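Local atomic coordinates of beta-lactamase (Klebsiella pneumoniae, PDB entry 6HUH), a protein that probably hydrolyses the beta-lactam ring of antibiotics to a substituted beta-amino acid, as a class D serine beta-lactamase. Residues G65-V68 with L72-L75; T24-F29 with I153-Q158. One frame throughout, in Å; residues are numbered along the deposited sequence.

Interaction 1: residues G65-V68 with L72-L75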
loop_
_atom_site.group_PDB
_atom_site.type_symbol
_atom_site.label_atom_id
_atom_site.label_comp_id
_atom_site.label_asym_id
_atom_site.label_seq_id
_atom_site.Cartn_x
_atom_site.Cartn_y
_atom_site.Cartn_z
ATOM N N GLY A 65 7.063 0.834 -20.258
ATOM C CA GLY A 65 6.562 -0.507 -19.994
ATOM C C GLY A 65 7.328 -1.284 -18.945
ATOM O O GLY A 65 7.013 -2.457 -18.709
ATOM N N PHE A 66 8.337 -0.646 -18.305
ATOM C CA PHE A 66 9.114 -1.268 -17.238
ATOM C C PHE A 66 8.202 -1.566 -16.061
ATOM O O PHE A 66 8.293 -2.643 -15.458
ATOM C CB PHE A 66 10.250 -0.358 -16.761
ATOM C CG PHE A 66 11.091 -1.053 -15.716
ATOM C CD1 PHE A 66 11.931 -2.104 -16.064
ATOM C CD2 PHE A 66 10.987 -0.715 -14.379
ATOM C CE1 PHE A 66 12.706 -2.754 -15.109
ATOM C CE2 PHE A 66 11.733 -1.395 -13.414
ATOM C CZ PHE A 66 12.595 -2.403 -13.791
ATOM N N LEU A 67 7.369 -0.580 -15.702
ATOM C CA LEU A 67 6.400 -0.690 -14.624
ATOM C C LEU A 67 5.087 -1.053 -15.275
ATOM O O LEU A 67 4.724 -0.462 -16.303
ATOM C CB LEU A 67 6.300 0.625 -13.838
ATOM C CG LEU A 67 7.594 1.177 -13.250
ATOM C CD1 LEU A 67 7.371 2.561 -12.723
ATOM C CD2 LEU A 67 8.193 0.247 -12.181
ATOM N N VAL A 68 4.425 -2.088 -14.743
ATOM C CA VAL A 68 3.185 -2.626 -15.304
ATOM C C VAL A 68 1.990 -1.906 -14.714
ATOM O O VAL A 68 1.160 -1.375 -15.457
ATOM C CB VAL A 68 3.099 -4.167 -15.127
ATOM C CG1 VAL A 68 1.764 -4.722 -15.630
ATOM C CG2 VAL A 68 4.265 -4.856 -15.810
ATOM N N LEU A 72 2.974 -4.555 -10.007
ATOM C CA LEU A 72 4.008 -5.132 -10.854
ATOM C C LEU A 72 4.917 -4.138 -11.540
ATOM O O LEU A 72 4.468 -3.055 -11.927
ATOM C CB LEU A 72 3.367 -6.060 -11.873
ATOM C CG LEU A 72 2.845 -7.362 -11.279
ATOM C CD1 LEU A 72 1.455 -7.645 -11.764
ATOM C CD2 LEU A 72 3.801 -8.516 -11.558
ATOM N N PRO A 73 6.221 -4.482 -11.700
ATOM C CA PRO A 73 6.908 -5.711 -11.252
ATOM C C PRO A 73 7.315 -5.720 -9.769
ATOM O O PRO A 73 7.600 -4.676 -9.187
ATOM C CB PRO A 73 8.116 -5.761 -12.170
ATOM C CG PRO A 73 8.473 -4.298 -12.372
ATOM C CD PRO A 73 7.169 -3.541 -12.342
ATOM N N ALA A 74 7.308 -6.902 -9.153
ATOM C CA ALA A 74 7.735 -7.071 -7.770
ATOM C C ALA A 74 9.201 -7.527 -7.836
ATOM O O ALA A 74 9.493 -8.724 -7.964
ATOM C CB ALA A 74 6.864 -8.107 -7.072
ATOM N N LEU A 75 10.119 -6.561 -7.857
ATOM C CA LEU A 75 11.545 -6.875 -7.986
ATOM C C LEU A 75 12.218 -7.243 -6.646
ATOM O O LEU A 75 12.012 -6.543 -5.656
ATOM C CB LEU A 75 12.319 -5.753 -8.706
ATOM C CG LEU A 75 11.798 -5.261 -10.083
ATOM C CD1 LEU A 75 12.662 -4.133 -10.608
ATOM C CD2 LEU A 75 11.733 -6.387 -11.124
#

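Interaction 2: residues T24-F29 with I153-Q158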
loop_
_atom_site.group_PDB
_atom_site.type_symbol
_atom_site.label_atom_id
_atom_site.label_comp_id
_atom_site.label_asym_id
_atom_site.label_seq_id
_atom_site.Cartn_x
_atom_site.Cartn_y
_atom_site.Cartn_z
ATOM N N THR A 24 16.216 29.443 4.021
ATOM C CA THR A 24 16.034 29.166 2.603
ATOM C C THR A 24 14.920 28.122 2.330
ATOM O O THR A 24 14.882 27.533 1.242
ATOM C CB THR A 24 17.366 28.806 1.950
ATOM O OG1 THR A 24 18.058 27.854 2.759
ATOM C CG2 THR A 24 18.251 30.037 1.713
ATOM N N GLY A 25 13.996 27.959 3.291
ATOM C CA GLY A 25 12.818 27.105 3.158
ATOM C C GLY A 25 11.789 27.760 2.250
ATOM O O GLY A 25 11.869 28.965 1.997
ATOM N N CYS A 26 10.804 27.010 1.753
ATOM C CA CYS A 26 9.827 27.599 0.830
ATOM C C CYS A 26 8.436 26.904 0.800
ATOM O O CYS A 26 8.396 25.676 0.723
ATOM C CB CYS A 26 10.444 27.660 -0.568
ATOM S SG CYS A 26 9.260 27.456 -1.917
ATOM N N MET A 27 7.308 27.687 0.812
ATOM C CA MET A 27 5.959 27.145 0.587
ATOM C C MET A 27 5.283 27.823 -0.597
ATOM O O MET A 27 4.862 28.969 -0.529
ATOM C CB MET A 27 5.021 27.052 1.788
ATOM C CG MET A 27 4.142 25.803 1.643
ATOM S SD MET A 27 2.799 25.407 2.799
ATOM C CE MET A 27 3.734 25.267 4.412
ATOM N N LEU A 28 5.204 27.085 -1.688
ATOM C CA LEU A 28 4.637 27.520 -2.952
ATOM C C LEU A 28 3.323 26.829 -3.286
ATOM O O LEU A 28 3.252 25.594 -3.259
ATOM C CB LEU A 28 5.670 27.218 -4.060
ATOM C CG LEU A 28 5.406 27.837 -5.430
ATOM C CD1 LEU A 28 6.669 28.352 -6.031
ATOM C CD2 LEU A 28 4.690 26.868 -6.368
ATOM N N PHE A 29 2.308 27.604 -3.685
ATOM C CA PHE A 29 1.016 27.066 -4.160
ATOM C C PHE A 29 0.753 27.550 -5.597
ATOM O O PHE A 29 0.744 28.769 -5.843
ATOM C CB PHE A 29 -0.164 27.391 -3.224
ATOM C CG PHE A 29 -0.074 26.818 -1.832
ATOM C CD1 PHE A 29 -0.381 25.487 -1.588
ATOM C CD2 PHE A 29 0.286 27.619 -0.752
ATOM C CE1 PHE A 29 -0.296 24.959 -0.293
ATOM C CE2 PHE A 29 0.353 27.091 0.543
ATOM C CZ PHE A 29 0.050 25.768 0.766
ATOM N N ILE A 153 16.519 20.909 -9.077
ATOM C CA ILE A 153 15.271 21.546 -9.478
ATOM C C ILE A 153 14.859 22.616 -8.444
ATOM O O ILE A 153 15.045 22.434 -7.228
ATOM C CB ILE A 153 14.146 20.504 -9.793
ATOM C CG1 ILE A 153 12.930 21.158 -10.527
ATOM C CG2 ILE A 153 13.715 19.706 -8.542
ATOM C CD1 ILE A 153 12.075 20.193 -11.369
ATOM N N SER A 154 14.343 23.747 -8.937
ATOM C CA SER A 154 13.855 24.811 -8.077
ATOM C C SER A 154 12.346 24.557 -7.755
ATOM O O SER A 154 11.634 23.937 -8.576
ATOM C CB SER A 154 14.094 26.170 -8.722
ATOM O OG SER A 154 12.889 26.737 -9.192
ATOM N N PRO A 155 11.839 24.986 -6.561
ATOM C CA PRO A 155 10.409 24.752 -6.254
ATOM C C PRO A 155 9.440 25.256 -7.340
ATOM O O PRO A 155 8.391 24.629 -7.550
ATOM C CB PRO A 155 10.217 25.439 -4.900
ATOM C CG PRO A 155 11.571 25.419 -4.290
ATOM C CD PRO A 155 12.514 25.656 -5.431
ATOM N N GLN A 156 9.827 26.350 -8.056
ATOM C CA GLN A 156 9.079 26.945 -9.165
ATOM C C GLN A 156 9.013 25.958 -10.304
ATOM O O GLN A 156 7.915 25.647 -10.776
ATOM C CB GLN A 156 9.751 28.234 -9.668
ATOM C CG GLN A 156 9.241 29.506 -9.032
ATOM C CD GLN A 156 10.248 30.621 -9.191
ATOM O OE1 GLN A 156 11.090 30.610 -10.105
ATOM N NE2 GLN A 156 10.194 31.601 -8.283
ATOM N N GLU A 157 10.191 25.459 -10.741
ATOM C CA GLU A 157 10.340 24.485 -11.824
ATOM C C GLU A 157 9.551 23.208 -11.541
ATOM O O GLU A 157 8.889 22.727 -12.452
ATOM C CB GLU A 157 11.817 24.155 -12.069
ATOM C CG GLU A 157 12.649 25.284 -12.636
ATOM C CD GLU A 157 14.136 24.988 -12.704
ATOM O OE1 GLU A 157 14.656 24.326 -11.775
ATOM O OE2 GLU A 157 14.791 25.454 -13.666
ATOM N N GLN A 158 9.597 22.686 -10.276
ATOM C CA GLN A 158 8.841 21.499 -9.794
ATOM C C GLN A 158 7.334 21.622 -10.019
ATOM O O GLN A 158 6.706 20.653 -10.448
ATOM C CB GLN A 158 9.071 21.282 -8.301
ATOM C CG GLN A 158 10.284 20.453 -8.018
ATOM C CD GLN A 158 9.982 19.035 -7.660
ATOM O OE1 GLN A 158 9.001 18.425 -8.128
ATOM N NE2 GLN A 158 10.854 18.474 -6.831
#

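Interaction 1: residues G65-V68 with L72-L75
Phe-66, Leu-67 and Val-68 fold back against Leu-72, Pro-73 and Leu-75 in a compact loop turn that follows helix 56-64 of this class D beta-lactamase, a worked example of a chain reversal closed by one backbone hydrogen bond, with a proline packed against the returning backbone. Pro-73, preceded by a cis peptide bond, packs most closely against the first segment, through CD. This atom lies 3.4 Å from Phe-66 O and 3.7 Å from Leu-67 CA, so the proline ring rests on the backbone of Phe-66 and Leu-67, while Leu-67 CD2 reaches the same CD at 3.9 Å. Beyond the ring, Phe-66 and Leu-75 approach from opposite directions. With CG anti to the backbone N (chi1 -177°), the phenyl group of Phe-66 extends until its outer atoms come near Leu-75; CZ is 3.6 Å from Leu-75 CD1, and that methyl approaches the ring obliquely. Helix 103-113 covers this side, where Phe-66 touches Leu-109 and Leu-75 touches Tyr-105 and Arg-108. The Tyr-105 hydroxyl also hydrogen-bonds Pro-73 O. Leu-67, the buried residue of the group, packs on Pro-94 and Trp-97 of helix 94-99.

The side of the contact nearer solvent is looser in its side chains. Val-68 is exposed and meets Leu-72 chiefly through the first side-chain carbons, CB to CB at 3.8 Å, rather than through interlocked branches. Leu-72 is partly exposed and also packs on Pro-187 of the second subunit, so Leu-72 carries this edge of the loop to the dimer partner. Here the reversal is fastened by a single hydrogen bond: Val-68 N donates to Leu-72 O over 3.0 Å, bent to 147° at the hydrogen, with the donor above the carbonyl plane.

Interaction 2: residues T24-F29 with I153-Q158
The N-terminal end of helix 155-166, opened by a capping box, packs against strand 26-30 of the antiparallel sheet beside the disulfide between Cys-26 and Cys-43. Cys-26 SG meets the proline ring at the start of the helix, lying 3.7 Å from Pro-155 CB and slightly farther from CG. Two residues along the same strand, Leu-28 brings CD1 to 4.1 Å from Gln-156 CG, and the two side chains cross at about a right angle. CG of Leu-28 stands anti to its own N (chi1 -168°), which carries the branch outward to the helix. No hydrogen bond joins the two segments; the helix start is capped from within. Ser-154 N donates to Glu-157 OE1 at 2.9 Å, and Ser-154 OG accepts weak bonds from the N-H groups of Gln-156 and Glu-157, besides making a weak bond with Cys-43 O. The contact lies between layers: Leu-28 and Cys-26 pair through their backbones with Val-233 and Thr-235 of strand 228-238, Pro-155 also touches Val-233, and the side chains of Met-27 and Phe-29 touch helix 245-264.

How the interactions relate
Interactions 1 and 2 lie on opposite sides of the centre of the chain, their own centres 31 Å apart and their nearest atoms about 17 Å apart, with no touch between them. Along the sequence, interaction 1 is nested inside the long loop that interaction 2 closes. One is local, a surface turn reaching the second subunit; the other is distant in sequence and buried, joining sheet to helix. Neither includes the predicted acyl-ester serine, Ser-51, or the carboxylated Lys-54. Segment 65-68 follows them closely in sequence, directly after helix 56-64, whereas interaction 2 reaches the region in space, through Gln-158 NE2 to Thr-52 OG1, next to Ser-51.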